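Local structure of 6-aminohexanoate-cyclic-dimer hydrolase (Arthrobacter sp., 3A2Q) at residues A[258-263]-A[291-296]; A[384-389]-A[450-455]; A[97-102]-A[196-201]. The protein hydrolyses the cyclic dimer of 6-aminohexanoate, a by-product of nylon-6 manufacture, to the linear dimer. The protein carries 1 engineered substitution. All coordinates share one frame; numbering follows the deposited sequence.

Contact 1: A[258-263]-A[291-296]; sequences LRVGVL and LGHDVN
R259 and D294 stand side by side on one face of two neighbouring parallel strands, a worked case of how a beta-alpha-beta unit closes. Strand 259-262 and strand 294-297 are joined by helix 275-290, and the second strand forms this border of the mixed sheet. The arginine chain bends at chi2 and chi3, and its NH1 meets OD2 of D294 at 2.7 Å in a salt bridge. The carboxylate oxygen lies at the edge of the guanidinium and is approached from its syn side, somewhat out of the carboxylate plane, with the two planar groups turned 45° apart. On the same face, ND2 of N296 gives a weak hydrogen bond to OD1 of D294 (3.2 Å), so each carboxylate oxygen has a donor. R259 also makes a cation-pi contact with W381.

The other face is apolar and lies against helix 275-290, where A285 touches both V262 and V295. Here CB of V260 meets CG2 of V295 at 4.1 Å.

Before the strands begin, the side chains of H293 and L258 run alongside each other in the same direction. ND1 of H293 accepts L258 N (3.1 Å, 171°) in the plane of the ring, while NE2 bonds OE1 of Q469 on helix 460-473; two bonds, one at each ring nitrogen, fix its rotation and are consistent with a neutral ring protonated on NE2. An alanine here would probably leave L258 N without its acceptor and Q469 without this mate, although CB would still touch V260.

Four backbone bonds zip the strands together. In the last of them N of V262 donates to O of N296 at 2.8 Å. CG1 of V262 lies 3.3 Å from O of N296.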
loop_
_atom_site.group_PDB
_atom_site.type_symbol
_atom_site.label_atom_id
_atom_site.label_comp_id
_atom_site.label_asym_id
_atom_site.label_seq_id
_atom_site.Cartn_x
_atom_site.Cartn_y
_atom_site.Cartn_z
ATOM N N LEU A 258 11.068 -7.314 23.437
ATOM C CA LEU A 258 11.531 -6.102 22.766
ATOM C C LEU A 258 11.042 -4.833 23.453
ATOM O O LEU A 258 10.037 -4.846 24.158
ATOM C CB LEU A 258 11.046 -6.109 21.315
ATOM C CG LEU A 258 11.423 -7.319 20.462
ATOM C CD1 LEU A 258 10.786 -7.191 19.087
ATOM C CD2 LEU A 258 12.936 -7.410 20.340
ATOM N N ARG A 259 11.768 -3.736 23.247
ATOM C CA ARG A 259 11.387 -2.449 23.811
ATOM C C ARG A 259 10.336 -1.892 22.858
ATOM O O ARG A 259 10.638 -1.569 21.707
ATOM C CB ARG A 259 12.589 -1.495 23.869
ATOM C CG ARG A 259 13.493 -1.695 25.070
ATOM C CD ARG A 259 12.890 -1.096 26.348
ATOM N NE ARG A 259 13.052 0.359 26.429
ATOM C CZ ARG A 259 12.684 1.101 27.472
ATOM N NH1 ARG A 259 12.124 0.531 28.535
ATOM N NH2 ARG A 259 12.886 2.413 27.458
ATOM N N VAL A 260 9.106 -1.790 23.342
ATOM C CA VAL A 260 8.004 -1.303 22.526
ATOM C C VAL A 260 7.432 0.004 23.038
ATOM O O VAL A 260 7.166 0.148 24.229
ATOM C CB VAL A 260 6.860 -2.341 22.481
ATOM C CG1 VAL A 260 5.726 -1.836 21.587
ATOM C CG2 VAL A 260 7.386 -3.674 21.986
ATOM N N GLY A 261 7.247 0.954 22.129
ATOM C CA GLY A 261 6.664 2.230 22.494
ATOM C C GLY A 261 5.305 2.297 21.818
ATOM O O GLY A 261 5.168 1.884 20.667
ATOM N N VAL A 262 4.293 2.791 22.521
ATOM C CA VAL A 262 2.962 2.884 21.940
ATOM C C VAL A 262 2.507 4.337 21.916
ATOM O O VAL A 262 2.740 5.095 22.860
ATOM C CB VAL A 262 1.937 2.013 22.721
ATOM C CG1 VAL A 262 1.930 2.390 24.185
ATOM C CG2 VAL A 262 0.544 2.183 22.126
ATOM N N LEU A 263 1.883 4.723 20.810
ATOM C CA LEU A 263 1.393 6.080 20.623
ATOM C C LEU A 263 -0.125 6.052 20.483
ATOM O O LEU A 263 -0.656 5.414 19.567
ATOM C CB LEU A 263 2.015 6.683 19.361
ATOM C CG LEU A 263 1.537 8.080 18.940
ATOM C CD1 LEU A 263 1.874 9.094 20.028
ATOM C CD2 LEU A 263 2.206 8.477 17.620
ATOM N N LEU A 291 2.405 -10.746 26.168
ATOM C CA LEU A 291 3.338 -11.662 25.523
ATOM C C LEU A 291 4.743 -11.553 26.106
ATOM O O LEU A 291 5.644 -12.300 25.720
ATOM C CB LEU A 291 3.374 -11.398 24.015
ATOM C CG LEU A 291 2.096 -11.774 23.260
ATOM C CD1 LEU A 291 2.162 -11.273 21.828
ATOM C CD2 LEU A 291 1.919 -13.283 23.295
ATOM N N GLY A 292 4.931 -10.612 27.026
ATOM C CA GLY A 292 6.225 -10.453 27.661
ATOM C C GLY A 292 7.092 -9.288 27.221
ATOM O O GLY A 292 8.159 -9.068 27.794
ATOM N N HIS A 293 6.660 -8.539 26.213
ATOM C CA HIS A 293 7.458 -7.412 25.749
ATOM C C HIS A 293 7.461 -6.280 26.769
ATOM O O HIS A 293 6.608 -6.225 27.657
ATOM C CB HIS A 293 6.924 -6.900 24.408
ATOM C CG HIS A 293 7.037 -7.898 23.299
ATOM N ND1 HIS A 293 8.237 -8.222 22.707
ATOM C CD2 HIS A 293 6.099 -8.663 22.691
ATOM C CE1 HIS A 293 8.036 -9.142 21.782
ATOM N NE2 HIS A 293 6.747 -9.427 21.752
ATOM N N ASP A 294 8.438 -5.388 26.646
ATOM C CA ASP A 294 8.541 -4.248 27.542
ATOM C C ASP A 294 7.812 -3.095 26.860
ATOM O O ASP A 294 8.418 -2.291 26.149
ATOM C CB ASP A 294 10.012 -3.901 27.782
ATOM C CG ASP A 294 10.192 -2.698 28.681
ATOM O OD1 ASP A 294 9.263 -2.369 29.450
ATOM O OD2 ASP A 294 11.279 -2.083 28.627
ATOM N N VAL A 295 6.503 -3.034 27.085
ATOM C CA VAL A 295 5.652 -2.017 26.475
ATOM C C VAL A 295 5.520 -0.749 27.316
ATOM O O VAL A 295 5.218 -0.807 28.505
ATOM C CB VAL A 295 4.257 -2.601 26.195
ATOM C CG1 VAL A 295 3.413 -1.598 25.416
ATOM C CG2 VAL A 295 4.397 -3.899 25.423
ATOM N N ASN A 296 5.730 0.397 26.676
ATOM C CA ASN A 296 5.676 1.687 27.355
ATOM C C ASN A 296 5.046 2.759 26.476
ATOM O O ASN A 296 5.051 2.646 25.254
ATOM C CB ASN A 296 7.096 2.141 27.702
ATOM C CG ASN A 296 7.839 1.136 28.548
ATOM O OD1 ASN A 296 7.598 1.024 29.746
ATOM N ND2 ASN A 296 8.746 0.387 27.924
#

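Contact 2: A[384-389]-A[450-455]; sequences LILPTV and GVQIVA
I385 and V451 show the close-packed side of this pairing: CG2 of I385 touches CG1 of V451 at 3.9 Å, and helix 275-290 covers both through L288, A280 and A284. On the opposite face L386 and Q452 run alongside each other. With chi1 at 70°, CG of L386 sits between its backbone N and carbonyl carbon, and CD2 reaches NE2 of Q452 (3.7 Å) and CG2 of V454 (4.0 Å). The glutamine chain is extended, and its amide is held at both ends: OE1 by R176 and NE2 by the carbonyl of F424.

The strands are an antiparallel pair within the large mixed sheet of the amidase fold, and paired backbone bonds link L384 with V454 and L386 with Q452.

Past L386 the side chains no longer pair on a common face. Those of P387 and V451 diverge, and P387 O is buried without a polar partner. T388 N still reaches G450 O at 3.1 Å, but the next link is through a water, which accepts from V389 N (2.9 Å) and donates to G450 O (2.8 Å). OG1 of T388 turns to S437, and a CB on G450 would come only 3.1 Å from OG1 of T388.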
loop_
_atom_site.group_PDB
_atom_site.type_symbol
_atom_site.label_atom_id
_atom_site.label_comp_id
_atom_site.label_asym_id
_atom_site.label_seq_id
_atom_site.Cartn_x
_atom_site.Cartn_y
_atom_site.Cartn_z
ATOM N N LEU A 384 7.479 0.568 17.328
ATOM C CA LEU A 384 6.516 1.610 17.655
ATOM C C LEU A 384 5.170 1.031 17.240
ATOM O O LEU A 384 5.047 0.467 16.152
ATOM C CB LEU A 384 6.777 2.893 16.850
ATOM C CG LEU A 384 5.730 3.995 17.070
ATOM C CD1 LEU A 384 5.891 4.581 18.466
ATOM C CD2 LEU A 384 5.886 5.098 16.026
ATOM N N ILE A 385 4.183 1.134 18.124
ATOM C CA ILE A 385 2.834 0.661 17.851
ATOM C C ILE A 385 1.957 1.908 17.821
ATOM O O ILE A 385 1.993 2.722 18.745
ATOM C CB ILE A 385 2.287 -0.258 18.977
ATOM C CG1 ILE A 385 3.318 -1.320 19.352
ATOM C CG2 ILE A 385 0.991 -0.922 18.519
ATOM C CD1 ILE A 385 3.732 -2.205 18.212
ATOM N N LEU A 386 1.182 2.070 16.754
ATOM C CA LEU A 386 0.295 3.216 16.645
ATOM C C LEU A 386 -0.799 2.899 15.638
ATOM O O LEU A 386 -0.655 1.986 14.825
ATOM C CB LEU A 386 1.071 4.460 16.194
ATOM C CG LEU A 386 1.592 4.518 14.750
ATOM C CD1 LEU A 386 2.119 5.918 14.473
ATOM C CD2 LEU A 386 2.683 3.481 14.526
ATOM N N PRO A 387 -1.928 3.629 15.697
ATOM C CA PRO A 387 -3.013 3.365 14.743
ATOM C C PRO A 387 -2.499 3.603 13.328
ATOM O O PRO A 387 -1.623 4.439 13.130
ATOM C CB PRO A 387 -4.083 4.390 15.137
ATOM C CG PRO A 387 -3.798 4.658 16.588
ATOM C CD PRO A 387 -2.296 4.683 16.655
ATOM N N THR A 388 -3.020 2.874 12.345
ATOM C CA THR A 388 -2.567 3.091 10.977
ATOM C C THR A 388 -3.161 4.413 10.485
ATOM O O THR A 388 -2.452 5.232 9.904
ATOM C CB THR A 388 -2.998 1.947 10.046
ATOM O OG1 THR A 388 -2.501 0.709 10.558
ATOM C CG2 THR A 388 -2.424 2.155 8.641
ATOM N N VAL A 389 -4.457 4.614 10.719
ATOM C CA VAL A 389 -5.116 5.862 10.322
ATOM C C VAL A 389 -5.611 6.572 11.581
ATOM O O VAL A 389 -5.724 5.951 12.643
ATOM C CB VAL A 389 -6.285 5.616 9.338
ATOM C CG1 VAL A 389 -5.760 4.941 8.084
ATOM C CG2 VAL A 389 -7.370 4.774 9.993
ATOM N N GLY A 450 -7.063 -0.474 11.331
ATOM C CA GLY A 450 -5.764 -1.119 11.365
ATOM C C GLY A 450 -4.851 -0.635 12.478
ATOM O O GLY A 450 -4.975 0.492 12.965
ATOM N N VAL A 451 -3.950 -1.515 12.907
ATOM C CA VAL A 451 -2.963 -1.174 13.924
ATOM C C VAL A 451 -1.616 -1.255 13.201
ATOM O O VAL A 451 -1.328 -2.241 12.509
ATOM C CB VAL A 451 -3.005 -2.158 15.114
ATOM C CG1 VAL A 451 -1.880 -1.846 16.086
ATOM C CG2 VAL A 451 -4.349 -2.034 15.828
ATOM N N GLN A 452 -0.812 -0.207 13.344
ATOM C CA GLN A 452 0.476 -0.129 12.661
ATOM C C GLN A 452 1.658 -0.449 13.569
ATOM O O GLN A 452 1.693 -0.046 14.733
ATOM C CB GLN A 452 0.658 1.276 12.059
ATOM C CG GLN A 452 1.833 1.389 11.080
ATOM C CD GLN A 452 1.989 2.767 10.442
ATOM O OE1 GLN A 452 2.678 2.911 9.434
ATOM N NE2 GLN A 452 1.361 3.785 11.033
ATOM N N ILE A 453 2.624 -1.175 13.019
ATOM C CA ILE A 453 3.831 -1.532 13.756
ATOM C C ILE A 453 4.998 -1.089 12.877
ATOM O O ILE A 453 5.009 -1.365 11.677
ATOM C CB ILE A 453 3.944 -3.059 13.975
ATOM C CG1 ILE A 453 2.597 -3.639 14.410
ATOM C CG2 ILE A 453 5.005 -3.347 15.023
ATOM C CD1 ILE A 453 2.050 -3.046 15.669
ATOM N N VAL A 454 5.968 -0.403 13.474
ATOM C CA VAL A 454 7.134 0.091 12.745
ATOM C C VAL A 454 8.423 -0.413 13.400
ATOM O O VAL A 454 8.615 -0.234 14.599
ATOM C CB VAL A 454 7.187 1.635 12.759
ATOM C CG1 VAL A 454 8.306 2.123 11.844
ATOM C CG2 VAL A 454 5.834 2.216 12.337
ATOM N N ALA A 455 9.300 -1.017 12.605
ATOM C CA ALA A 455 10.574 -1.528 13.108
ATOM C C ALA A 455 11.729 -0.701 12.548
ATOM O O ALA A 455 11.529 0.165 11.695
ATOM C CB ALA A 455 10.739 -2.993 12.722
HETATM O O HOH W 1 -6.172 2.851 12.186
#

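Contact 3: A[97-102]-A[196-201]; sequences ADHDAY and PGPLVT
Y102 and P198 meet where two irregular loops touch at the start of helix 102-110, for which A101 is the N-cap residue. The first loop leads into that helix from helix 88-93, and the second runs from strand 185-188 to helix 202-207.

One direct hydrogen bond joins the loops: Y102 N, at the first turn of the helix, donates to G197 O (2.9 Å, 164°). A backbone N-H at such a helix start has no carbonyl of an earlier turn to pair with, and here the second loop supplies one. The same carbonyl oxygen lies 3.6 Å from CA of A101.

The aromatic contact is a CH-pi interaction. CD of P198 sits 3.7 Å over the centre of the Y102 ring, only 6° off the ring normal. The peptide bond before P198 is cis, and its N also lies over that face, 3.5 Å from CD1 of Y102. R233 makes a cation-pi contact with the same tyrosine.

Van der Waals contacts gather round H99. Its chi1 of 68° sets CG between the backbone N and the carbonyl carbon, and the imidazole edge meets L199, with NE2 3.7 Å from CG of the leucine. CG of P198 approaches CD2 of the same ring obliquely.

Polar contacts fix the turn of this ring. ND1 of H99 donates to OD1 of D98, which it meets from above the carboxylate plane. Neighbouring D100 is tied to Q79 and by a salt bridge to R108 of helix 102-110. A water completes the bridge between the loops, lying 3.1 Å from NE2 of H99 and accepting from L199 N at 2.9 Å.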
loop_
_atom_site.group_PDB
_atom_site.type_symbol
_atom_site.label_atom_id
_atom_site.label_comp_id
_atom_site.label_asym_id
_atom_site.label_seq_id
_atom_site.Cartn_x
_atom_site.Cartn_y
_atom_site.Cartn_z
ATOM N N ALA A 97 1.425 -1.207 -22.150
ATOM C CA ALA A 97 2.844 -1.282 -21.809
ATOM C C ALA A 97 3.562 -2.280 -22.713
ATOM O O ALA A 97 2.968 -3.258 -23.166
ATOM C CB ALA A 97 3.009 -1.684 -20.350
ATOM N N ASP A 98 4.846 -2.039 -22.959
ATOM C CA ASP A 98 5.625 -2.918 -23.826
ATOM C C ASP A 98 6.525 -3.908 -23.096
ATOM O O ASP A 98 7.226 -4.693 -23.737
ATOM C CB ASP A 98 6.477 -2.082 -24.781
ATOM C CG ASP A 98 7.353 -1.084 -24.052
ATOM O OD1 ASP A 98 8.087 -1.499 -23.132
ATOM O OD2 ASP A 98 7.307 0.115 -24.397
ATOM N N HIS A 99 6.508 -3.887 -21.767
ATOM C CA HIS A 99 7.355 -4.802 -21.004
ATOM C C HIS A 99 6.780 -5.160 -19.637
ATOM O O HIS A 99 5.756 -4.620 -19.223
ATOM C CB HIS A 99 8.730 -4.175 -20.790
ATOM C CG HIS A 99 8.709 -2.991 -19.874
ATOM N ND1 HIS A 99 8.253 -1.753 -20.270
ATOM C CD2 HIS A 99 9.037 -2.870 -18.565
ATOM C CE1 HIS A 99 8.299 -0.920 -19.245
ATOM N NE2 HIS A 99 8.770 -1.574 -18.198
ATOM N N ASP A 100 7.459 -6.076 -18.950
ATOM C CA ASP A 100 7.072 -6.502 -17.608
ATOM C C ASP A 100 8.005 -5.823 -16.608
ATOM O O ASP A 100 9.213 -5.735 -16.838
ATOM C CB ASP A 100 7.232 -8.018 -17.417
ATOM C CG ASP A 100 6.116 -8.826 -18.050
ATOM O OD1 ASP A 100 4.964 -8.346 -18.082
ATOM O OD2 ASP A 100 6.394 -9.961 -18.492
ATOM N N ALA A 101 7.454 -5.339 -15.503
ATOM C CA ALA A 101 8.289 -4.725 -14.476
ATOM C C ALA A 101 8.961 -5.898 -13.776
ATOM O O ALA A 101 8.471 -7.023 -13.851
ATOM C CB ALA A 101 7.433 -3.948 -13.488
ATOM N N TYR A 102 10.082 -5.653 -13.106
ATOM C CA TYR A 102 10.768 -6.728 -12.402
ATOM C C TYR A 102 9.816 -7.423 -11.428
ATOM O O TYR A 102 9.832 -8.644 -11.303
ATOM C CB TYR A 102 11.976 -6.178 -11.639
ATOM C CG TYR A 102 13.118 -5.715 -12.518
ATOM C CD1 TYR A 102 13.805 -4.534 -12.231
ATOM C CD2 TYR A 102 13.537 -6.470 -13.619
ATOM C CE1 TYR A 102 14.877 -4.113 -13.012
ATOM C CE2 TYR A 102 14.616 -6.054 -14.409
ATOM C CZ TYR A 102 15.281 -4.875 -14.096
ATOM O OH TYR A 102 16.368 -4.460 -14.844
ATOM N N PRO A 196 11.096 -1.292 -8.166
ATOM C CA PRO A 196 9.975 -0.738 -8.934
ATOM C C PRO A 196 10.410 -0.603 -10.397
ATOM O O PRO A 196 9.680 -0.053 -11.221
ATOM C CB PRO A 196 9.780 0.627 -8.304
ATOM C CG PRO A 196 11.207 1.049 -8.081
ATOM C CD PRO A 196 11.889 -0.207 -7.556
ATOM N N GLY A 197 11.610 -1.098 -10.698
ATOM C CA GLY A 197 12.155 -1.010 -12.044
ATOM C C GLY A 197 11.652 -2.044 -13.035
ATOM O O GLY A 197 10.773 -2.844 -12.708
ATOM N N PRO A 198 12.229 -2.090 -14.249
ATOM C CA PRO A 198 13.322 -1.251 -14.765
ATOM C C PRO A 198 13.020 0.236 -14.972
ATOM O O PRO A 198 13.938 1.045 -15.125
ATOM C CB PRO A 198 13.697 -1.940 -16.078
ATOM C CG PRO A 198 12.410 -2.574 -16.507
ATOM C CD PRO A 198 11.863 -3.132 -15.224
ATOM N N LEU A 199 11.745 0.602 -15.001
ATOM C CA LEU A 199 11.392 2.004 -15.186
ATOM C C LEU A 199 11.824 2.844 -13.988
ATOM O O LEU A 199 12.018 2.326 -12.888
ATOM C CB LEU A 199 9.880 2.164 -15.371
ATOM C CG LEU A 199 9.268 1.835 -16.733
ATOM C CD1 LEU A 199 7.746 1.870 -16.644
ATOM C CD2 LEU A 199 9.772 2.838 -17.759
ATOM N N VAL A 200 11.983 4.140 -14.227
ATOM C CA VAL A 200 12.337 5.099 -13.191
ATOM C C VAL A 200 11.207 6.119 -13.262
ATOM O O VAL A 200 11.203 6.999 -14.123
ATOM C CB VAL A 200 13.681 5.804 -13.484
ATOM C CG1 VAL A 200 13.973 6.835 -12.401
ATOM C CG2 VAL A 200 14.800 4.780 -13.554
ATOM N N THR A 201 10.241 5.996 -12.361
ATOM C CA THR A 201 9.097 6.893 -12.370
ATOM C C THR A 201 8.975 7.769 -11.136
ATOM O O THR A 201 9.626 7.532 -10.117
ATOM C CB THR A 201 7.783 6.087 -12.521
ATOM O OG1 THR A 201 7.597 5.243 -11.376
ATOM C CG2 THR A 201 7.835 5.217 -13.763
HETATM O O HOH W 2 9.519 -1.208 -15.256
#

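How the contacts relate
From the N terminus, contact 3 comes first, bringing 196-201 back to 97-102 after 93 intervening residues. Contact 1 follows, closing a loop of only 27 residues that is mostly helix 275-290, and contact 2 then closes one of 60. The three are in series: none nests in or crosses another. Contacts 1 and 2 are continuous in space, because strand 383-387 of contact 2 lies beside strand 259-262 of contact 1, so together they set four strands in the order 448-455, 383-387, 259-262, 294-297. Contact 3 lies on the other side of the chain's centre, its own centre about 31 Å from that of contact 2, and ties loops rather than strands.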